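Local coordinates for protein short-chain dehydrogenase/reductase SDR (Paraburkholderia phymatum, PDB 5VA8) that binds NADP and probably catalyses an NADP(H)-dependent oxidation or reduction, as a tetrameric member of the short-chain dehydrogenase/reductase family, at residues T123-I128 and T169-G174; A227-F230 and D234-G237; A241-V246 and Q254-D259. All blocks are in the same frame, centred on the assembly; numbering follows the deposited sequence.

Interaction 1: T123-I128 and T169-G174; sequences TPIELI and TGFIAG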
# COMPACT_ATOMS: atom_id res chain seq x y z
N THR A 123 21.25 -12.66 3.88
CA THR A 123 21.53 -13.23 5.20
C THR A 123 20.24 -13.63 5.93
O THR A 123 20.13 -14.79 6.35
CB THR A 123 22.40 -12.26 6.01
OG1 THR A 123 23.75 -12.34 5.53
CG2 THR A 123 22.40 -12.58 7.50
N PRO A 124 19.23 -12.76 6.07
CA PRO A 124 17.98 -13.22 6.69
C PRO A 124 17.34 -14.39 5.96
O PRO A 124 16.80 -15.30 6.61
CB PRO A 124 17.06 -11.99 6.63
CG PRO A 124 17.96 -10.84 6.47
CD PRO A 124 19.23 -11.30 5.82
N ILE A 125 17.38 -14.38 4.63
CA ILE A 125 16.79 -15.47 3.84
C ILE A 125 17.49 -16.79 4.14
O ILE A 125 16.84 -17.84 4.31
CB ILE A 125 16.84 -15.12 2.34
CG1 ILE A 125 15.85 -13.99 2.05
CG2 ILE A 125 16.51 -16.35 1.46
CD1 ILE A 125 15.93 -13.45 0.62
N GLU A 126 18.82 -16.77 4.18
CA GLU A 126 19.54 -18.01 4.44
C GLU A 126 19.32 -18.52 5.86
O GLU A 126 19.31 -19.74 6.09
CB GLU A 126 21.02 -17.82 4.14
CG GLU A 126 21.30 -17.72 2.63
CD GLU A 126 21.01 -19.01 1.89
OE1 GLU A 126 21.95 -19.82 1.71
OE2 GLU A 126 19.84 -19.23 1.48
N LEU A 127 19.15 -17.62 6.84
CA LEU A 127 18.88 -18.09 8.19
C LEU A 127 17.48 -18.67 8.29
O LEU A 127 17.27 -19.64 9.03
CB LEU A 127 19.07 -16.97 9.21
CG LEU A 127 20.55 -16.69 9.51
CD1 LEU A 127 20.75 -15.37 10.26
CD2 LEU A 127 21.15 -17.85 10.30
N ILE A 128 16.51 -18.10 7.57
CA ILE A 128 15.20 -18.74 7.49
C ILE A 128 15.33 -20.12 6.87
O ILE A 128 14.80 -21.11 7.40
CB ILE A 128 14.21 -17.86 6.71
CG1 ILE A 128 13.91 -16.60 7.53
CG2 ILE A 128 12.93 -18.65 6.41
CD1 ILE A 128 13.15 -15.53 6.78
N THR A 169 11.74 -7.83 1.84
CA THR A 169 10.32 -7.76 2.19
C THR A 169 9.45 -8.42 1.13
O THR A 169 8.48 -9.11 1.46
CB THR A 169 9.93 -6.29 2.37
OG1 THR A 169 10.76 -5.72 3.39
CG2 THR A 169 8.47 -6.18 2.80
N GLY A 170 9.78 -8.21 -0.15
CA GLY A 170 9.01 -8.84 -1.21
C GLY A 170 9.11 -10.35 -1.19
O GLY A 170 8.14 -11.05 -1.47
N PHE A 171 10.30 -10.87 -0.85
CA PHE A 171 10.44 -12.32 -0.73
C PHE A 171 9.71 -12.84 0.50
O PHE A 171 9.04 -13.89 0.43
CB PHE A 171 11.93 -12.71 -0.66
CG PHE A 171 12.13 -14.14 -0.23
CD1 PHE A 171 11.88 -15.18 -1.11
CD2 PHE A 171 12.52 -14.43 1.07
CE1 PHE A 171 12.03 -16.51 -0.71
CE2 PHE A 171 12.68 -15.75 1.48
CZ PHE A 171 12.45 -16.78 0.59
N ILE A 172 9.85 -12.15 1.64
CA ILE A 172 9.22 -12.62 2.88
C ILE A 172 7.72 -12.79 2.68
O ILE A 172 7.10 -13.68 3.27
CB ILE A 172 9.53 -11.64 4.03
CG1 ILE A 172 11.00 -11.73 4.43
CG2 ILE A 172 8.60 -11.88 5.23
CD1 ILE A 172 11.43 -13.12 4.92
N ALA A 173 7.11 -11.91 1.88
CA ALA A 173 5.66 -11.99 1.67
C ALA A 173 5.26 -13.38 1.19
O ALA A 173 4.22 -13.92 1.62
CB ALA A 173 5.21 -10.93 0.65
N GLY A 174 6.06 -13.97 0.30
CA GLY A 174 5.73 -15.29 -0.21
C GLY A 174 5.98 -16.40 0.79
O GLY A 174 5.12 -17.26 1.00
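The one aromatic ring in this contact, that of Phe171, takes Ile125 at a slant along its CD2-CE2 side, and Trp113 of the second subunit meets the same ring in an edge-to-face arrangement. The two segments belong to helices 110-138 and 159-179, which lie against the parallel sheet of a Rossmann fold. Partners of the second subunit, Trp113 and Gly159, come from the same two helices of that copy, consistent with the four-helix bundle by which short-chain dehydrogenases pair. Ile125 applies three carbons to the ring: CG1 is 3.5 Å from Phe171 CD2, Ile125 CD1 is 3.6 Å from that same CD2, and Ile125 CG2 is 3.9 Å from Phe171 CE2. The ring gets there because Phe171 CG stands opposite the backbone N (chi1 168°), which sends the side chain out toward helix 110-138. The CA atoms of Ile125 and Ile172, the nearest across the segments, are 8.1 Å apart, and no hydrogen bond joins the two segments, which meet through side chains. On the side facing the sheet, Ile128 touches Val143 and Ile172 touches Ile186, so the same isoleucines bind helix to helix and both to the strands. Ile172 first leaves its helix alongside the neighbour, then bends at its second torsion (chi2 -61°) to bring its terminal methyl, CD1, to that of Ile128, which reaches out extended. These methyls meet closely: Ile128 CD1 lies 3.5 Å from Ile172 CD1, tighter than an ordinary van der Waals contact.

Interaction 2: A227-F230 and D234-G237; sequences ARRF and DEFG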
# COMPACT_ATOMS: atom_id res chain seq x y z
N ALA A 227 5.02 11.91 16.95
CA ALA A 227 5.15 11.58 18.37
C ALA A 227 6.13 12.49 19.10
O ALA A 227 6.15 12.46 20.34
CB ALA A 227 5.59 10.12 18.54
N ARG A 228 6.95 13.26 18.38
CA ARG A 228 7.84 14.28 18.95
C ARG A 228 8.98 13.69 19.77
O ARG A 228 9.54 14.38 20.63
CB ARG A 228 7.06 15.29 19.80
CG ARG A 228 6.04 16.09 19.03
CD ARG A 228 6.69 17.01 18.01
NE ARG A 228 5.74 18.02 17.53
CZ ARG A 228 5.09 17.93 16.38
NH1 ARG A 228 5.27 16.89 15.58
NH2 ARG A 228 4.25 18.89 16.02
N ARG A 229 9.33 12.44 19.51
CA ARG A 229 10.45 11.79 20.18
C ARG A 229 11.02 10.74 19.24
O ARG A 229 10.42 10.43 18.21
CB ARG A 229 10.02 11.16 21.51
CG ARG A 229 8.95 10.05 21.37
CD ARG A 229 8.75 9.38 22.71
NE ARG A 229 7.76 8.31 22.75
CZ ARG A 229 8.02 7.03 22.49
NH1 ARG A 229 9.24 6.66 22.11
NH2 ARG A 229 7.06 6.11 22.59
N PHE A 230 12.18 10.20 19.61
CA PHE A 230 12.72 9.01 18.96
C PHE A 230 12.20 7.76 19.66
O PHE A 230 11.76 7.79 20.81
CB PHE A 230 14.26 9.01 18.99
CG PHE A 230 14.90 10.17 18.28
CD1 PHE A 230 14.23 10.89 17.31
CD2 PHE A 230 16.21 10.53 18.59
CE1 PHE A 230 14.84 11.96 16.65
CE2 PHE A 230 16.84 11.61 17.94
CZ PHE A 230 16.15 12.32 16.97
N ASP A 234 13.93 -0.48 24.00
CA ASP A 234 13.05 -1.27 24.87
C ASP A 234 11.68 -1.49 24.23
O ASP A 234 11.21 -2.63 24.15
CB ASP A 234 12.91 -0.59 26.23
CG ASP A 234 12.11 -1.42 27.23
OD1 ASP A 234 10.87 -1.47 27.11
OD2 ASP A 234 12.72 -2.02 28.13
N GLU A 235 11.02 -0.41 23.79
CA GLU A 235 9.68 -0.59 23.23
C GLU A 235 9.73 -1.37 21.92
O GLU A 235 8.79 -2.11 21.61
CB GLU A 235 8.98 0.76 23.05
CG GLU A 235 9.48 1.61 21.87
CD GLU A 235 9.00 3.05 21.93
OE1 GLU A 235 7.84 3.29 22.37
OE2 GLU A 235 9.78 3.94 21.54
N PHE A 236 10.81 -1.23 21.14
CA PHE A 236 10.97 -2.04 19.94
C PHE A 236 11.02 -3.52 20.29
O PHE A 236 10.34 -4.35 19.68
CB PHE A 236 12.25 -1.62 19.19
CG PHE A 236 12.38 -2.25 17.83
CD1 PHE A 236 11.73 -1.71 16.73
CD2 PHE A 236 13.16 -3.39 17.66
CE1 PHE A 236 11.85 -2.29 15.47
CE2 PHE A 236 13.28 -3.98 16.40
CZ PHE A 236 12.63 -3.43 15.31
N GLY A 237 11.82 -3.86 21.31
CA GLY A 237 11.91 -5.25 21.75
C GLY A 237 10.58 -5.79 22.25
O GLY A 237 10.27 -6.97 22.05
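Arg229 has an extended backbone in the loop before helix 233-243 and Glu235 lies in that helix's first turn; the nearest CA atoms, those of Phe230 and Glu235, are 10.9 Å apart, so the gap is spanned by long side chains. The motif is an end-on, bidentate salt bridge joining the loop to the start of the helix within the Rossmann-type subunit. Arg229 NH1 donates to Glu235 OE2 at 2.8 Å, and the bond is essentially straight at 179°. Beside it, Arg229 NH2 reaches Glu235 OE1 at 2.9 Å. Both oxygens use their syn lone pairs, and the guanidinium and carboxylate planes differ by only 15°, as expected when two paired bonds keep the groups nearly coplanar. Glu235 OE2 also accepts from the backbone N of Thr232, so one carboxylate ties both the loop arginine and the residue preceding the helix. The third subunit lies close by: the hydroxyl of its Tyr250 hydrogen-bonds to Arg229 O and the same tyrosine packs on Glu235. Within the loop, Arg229 NH1 makes a second, more bent bond to Phe230 O at 3.1 Å, with the nitrogen tilted out of the carbonyl plane.

Interaction 3: A241-V246 and Q254-D259; sequences AFLCSV and QNWLID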
# COMPACT_ATOMS: atom_id res chain seq x y z
N ALA A 241 8.67 -9.08 21.04
CA ALA A 241 8.24 -10.16 21.93
C ALA A 241 6.77 -10.48 21.71
O ALA A 241 6.38 -11.65 21.72
CB ALA A 241 8.50 -9.79 23.39
N PHE A 242 5.93 -9.46 21.50
CA PHE A 242 4.52 -9.76 21.23
C PHE A 242 4.37 -10.59 19.96
O PHE A 242 3.61 -11.57 19.94
CB PHE A 242 3.69 -8.49 21.14
CG PHE A 242 2.23 -8.79 20.98
CD1 PHE A 242 1.47 -9.13 22.08
CD2 PHE A 242 1.65 -8.84 19.72
CE1 PHE A 242 0.11 -9.45 21.94
CE2 PHE A 242 0.30 -9.17 19.57
CZ PHE A 242 -0.45 -9.47 20.68
N LEU A 243 5.07 -10.21 18.88
CA LEU A 243 5.00 -11.00 17.65
C LEU A 243 5.46 -12.43 17.89
O LEU A 243 4.96 -13.36 17.25
CB LEU A 243 5.85 -10.37 16.55
CG LEU A 243 5.27 -9.14 15.85
CD1 LEU A 243 6.33 -8.54 14.94
CD2 LEU A 243 4.00 -9.48 15.07
N CYS A 244 6.41 -12.62 18.80
CA CYS A 244 6.94 -13.95 19.04
C CYS A 244 6.07 -14.77 19.98
O CYS A 244 6.39 -15.94 20.22
CB CYS A 244 8.36 -13.85 19.61
SG CYS A 244 9.57 -13.22 18.42
N SER A 245 4.98 -14.20 20.50
CA SER A 245 4.19 -14.83 21.54
C SER A 245 3.15 -15.79 20.97
O SER A 245 2.87 -15.83 19.77
CB SER A 245 3.48 -13.77 22.38
OG SER A 245 2.36 -13.26 21.67
N VAL A 246 2.53 -16.54 21.88
CA VAL A 246 1.41 -17.40 21.51
C VAL A 246 0.15 -16.62 21.22
O VAL A 246 -0.86 -17.22 20.83
CB VAL A 246 1.14 -18.45 22.61
CG1 VAL A 246 2.40 -19.27 22.86
CG2 VAL A 246 0.62 -17.77 23.89
N GLN A 254 3.14 -9.66 7.87
CA GLN A 254 2.81 -8.27 8.16
C GLN A 254 4.06 -7.43 8.36
O GLN A 254 5.08 -7.90 8.87
CB GLN A 254 1.92 -8.17 9.39
CG GLN A 254 0.56 -8.88 9.20
CD GLN A 254 -0.10 -8.53 7.86
OE1 GLN A 254 -0.39 -7.35 7.59
NE2 GLN A 254 -0.32 -9.54 7.02
N ASN A 255 3.96 -6.17 7.94
CA ASN A 255 5.01 -5.18 8.09
C ASN A 255 4.54 -4.20 9.15
O ASN A 255 3.68 -3.36 8.89
CB ASN A 255 5.29 -4.50 6.76
CG ASN A 255 5.97 -5.43 5.80
OD1 ASN A 255 7.18 -5.63 5.88
ND2 ASN A 255 5.20 -6.07 4.92
N TRP A 256 5.11 -4.31 10.36
CA TRP A 256 4.72 -3.46 11.48
C TRP A 256 5.66 -2.27 11.52
O TRP A 256 6.83 -2.41 11.87
CB TRP A 256 4.78 -4.22 12.80
CG TRP A 256 3.54 -5.01 13.14
CD1 TRP A 256 2.50 -5.30 12.33
CD2 TRP A 256 3.23 -5.58 14.42
NE1 TRP A 256 1.54 -6.03 13.02
CE2 TRP A 256 1.97 -6.20 14.30
CE3 TRP A 256 3.89 -5.61 15.65
CZ2 TRP A 256 1.36 -6.86 15.38
CZ3 TRP A 256 3.28 -6.26 16.71
CH2 TRP A 256 2.03 -6.87 16.56
N LEU A 257 5.15 -1.09 11.18
CA LEU A 257 5.94 0.13 11.19
C LEU A 257 5.84 0.77 12.58
O LEU A 257 4.73 1.03 13.06
CB LEU A 257 5.43 1.07 10.10
CG LEU A 257 6.08 2.44 9.95
CD1 LEU A 257 7.53 2.30 9.56
CD2 LEU A 257 5.29 3.23 8.91
N ILE A 258 6.98 1.00 13.21
CA ILE A 258 7.04 1.56 14.56
C ILE A 258 7.85 2.84 14.42
O ILE A 258 9.09 2.83 14.50
CB ILE A 258 7.67 0.60 15.57
CG1 ILE A 258 6.97 -0.76 15.52
CG2 ILE A 258 7.57 1.15 16.98
CD1 ILE A 258 7.45 -1.70 16.58
N ASP A 259 7.14 3.97 14.19
CA ASP A 259 7.84 5.19 13.78
C ASP A 259 7.22 6.47 14.32
O ASP A 259 7.57 7.55 13.81
CB ASP A 259 7.91 5.25 12.23
CG ASP A 259 6.59 5.65 11.58
OD1 ASP A 259 5.51 5.55 12.21
OD2 ASP A 259 6.63 6.06 10.40
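Leu243 lies over one face of the Trp256 indole, its CD2 3.6 Å from the centroid of the six-membered ring and 10° off the normal, which meets the geometry of a CH-pi contact. The rest of the leucine follows the same ring, with Leu243 CG 3.6 Å from Trp256 CZ3 and Leu243 CD1 3.9 Å from Trp256 CE3. Phe242 comes from another quarter, at the indole edge and near its plane: Phe242 CD2 is 3.7 Å from Trp256 CH2, and the two side chains cross at about a right angle. Having CG opposite its backbone N (chi1 -176°) swings the phenyl to that edge. One shell further out, Phe242 O, in helix 233-243, accepts two bonds, from Ser245 OG at 2.7 Å, in the carbonyl plane, and from Ser245 N at 3.0 Å. Trp256 is held from the strand side, its backbone bonded to Asn188 and Leu190 of strand 184-191 in the parallel Rossmann sheet. Beyond the chain, Trp256 stacks on Trp256 of the third subunit and Phe242 meets Phe242 of that subunit, in keeping with the helix-and-edge-strand interface of short-chain dehydrogenase tetramers. With no hydrogen bond across the two segments, they are joined by dispersion and CH-pi attraction, so the contact depends on close fit to the indole; the polar bonds lie elsewhere, at Phe242 O and between strands 255-258 and 184-191.

How the interactions relate
All three contacts are largely buried, and all lie beside the third subunit, but their chemistry differs. Interactions 1 and 3 are wholly apolar cores, interaction 1 between two helices on one side of the sheet, interaction 3 between a helix and the edge strand. Interaction 2 is ionic, with a partly exposed arginine in a loop, and it lies across the chain's centre from interaction 1, their nearest atoms about 12 Å apart. Interactions 2 and 3 share helix 233-243, using its start and its end. Interaction 3 connects the set: Asn255 OD1 touches Thr169 CG2 at 3.4 Å, and Ile258 CD1 meets Phe236 CD1 at 4.3 Å.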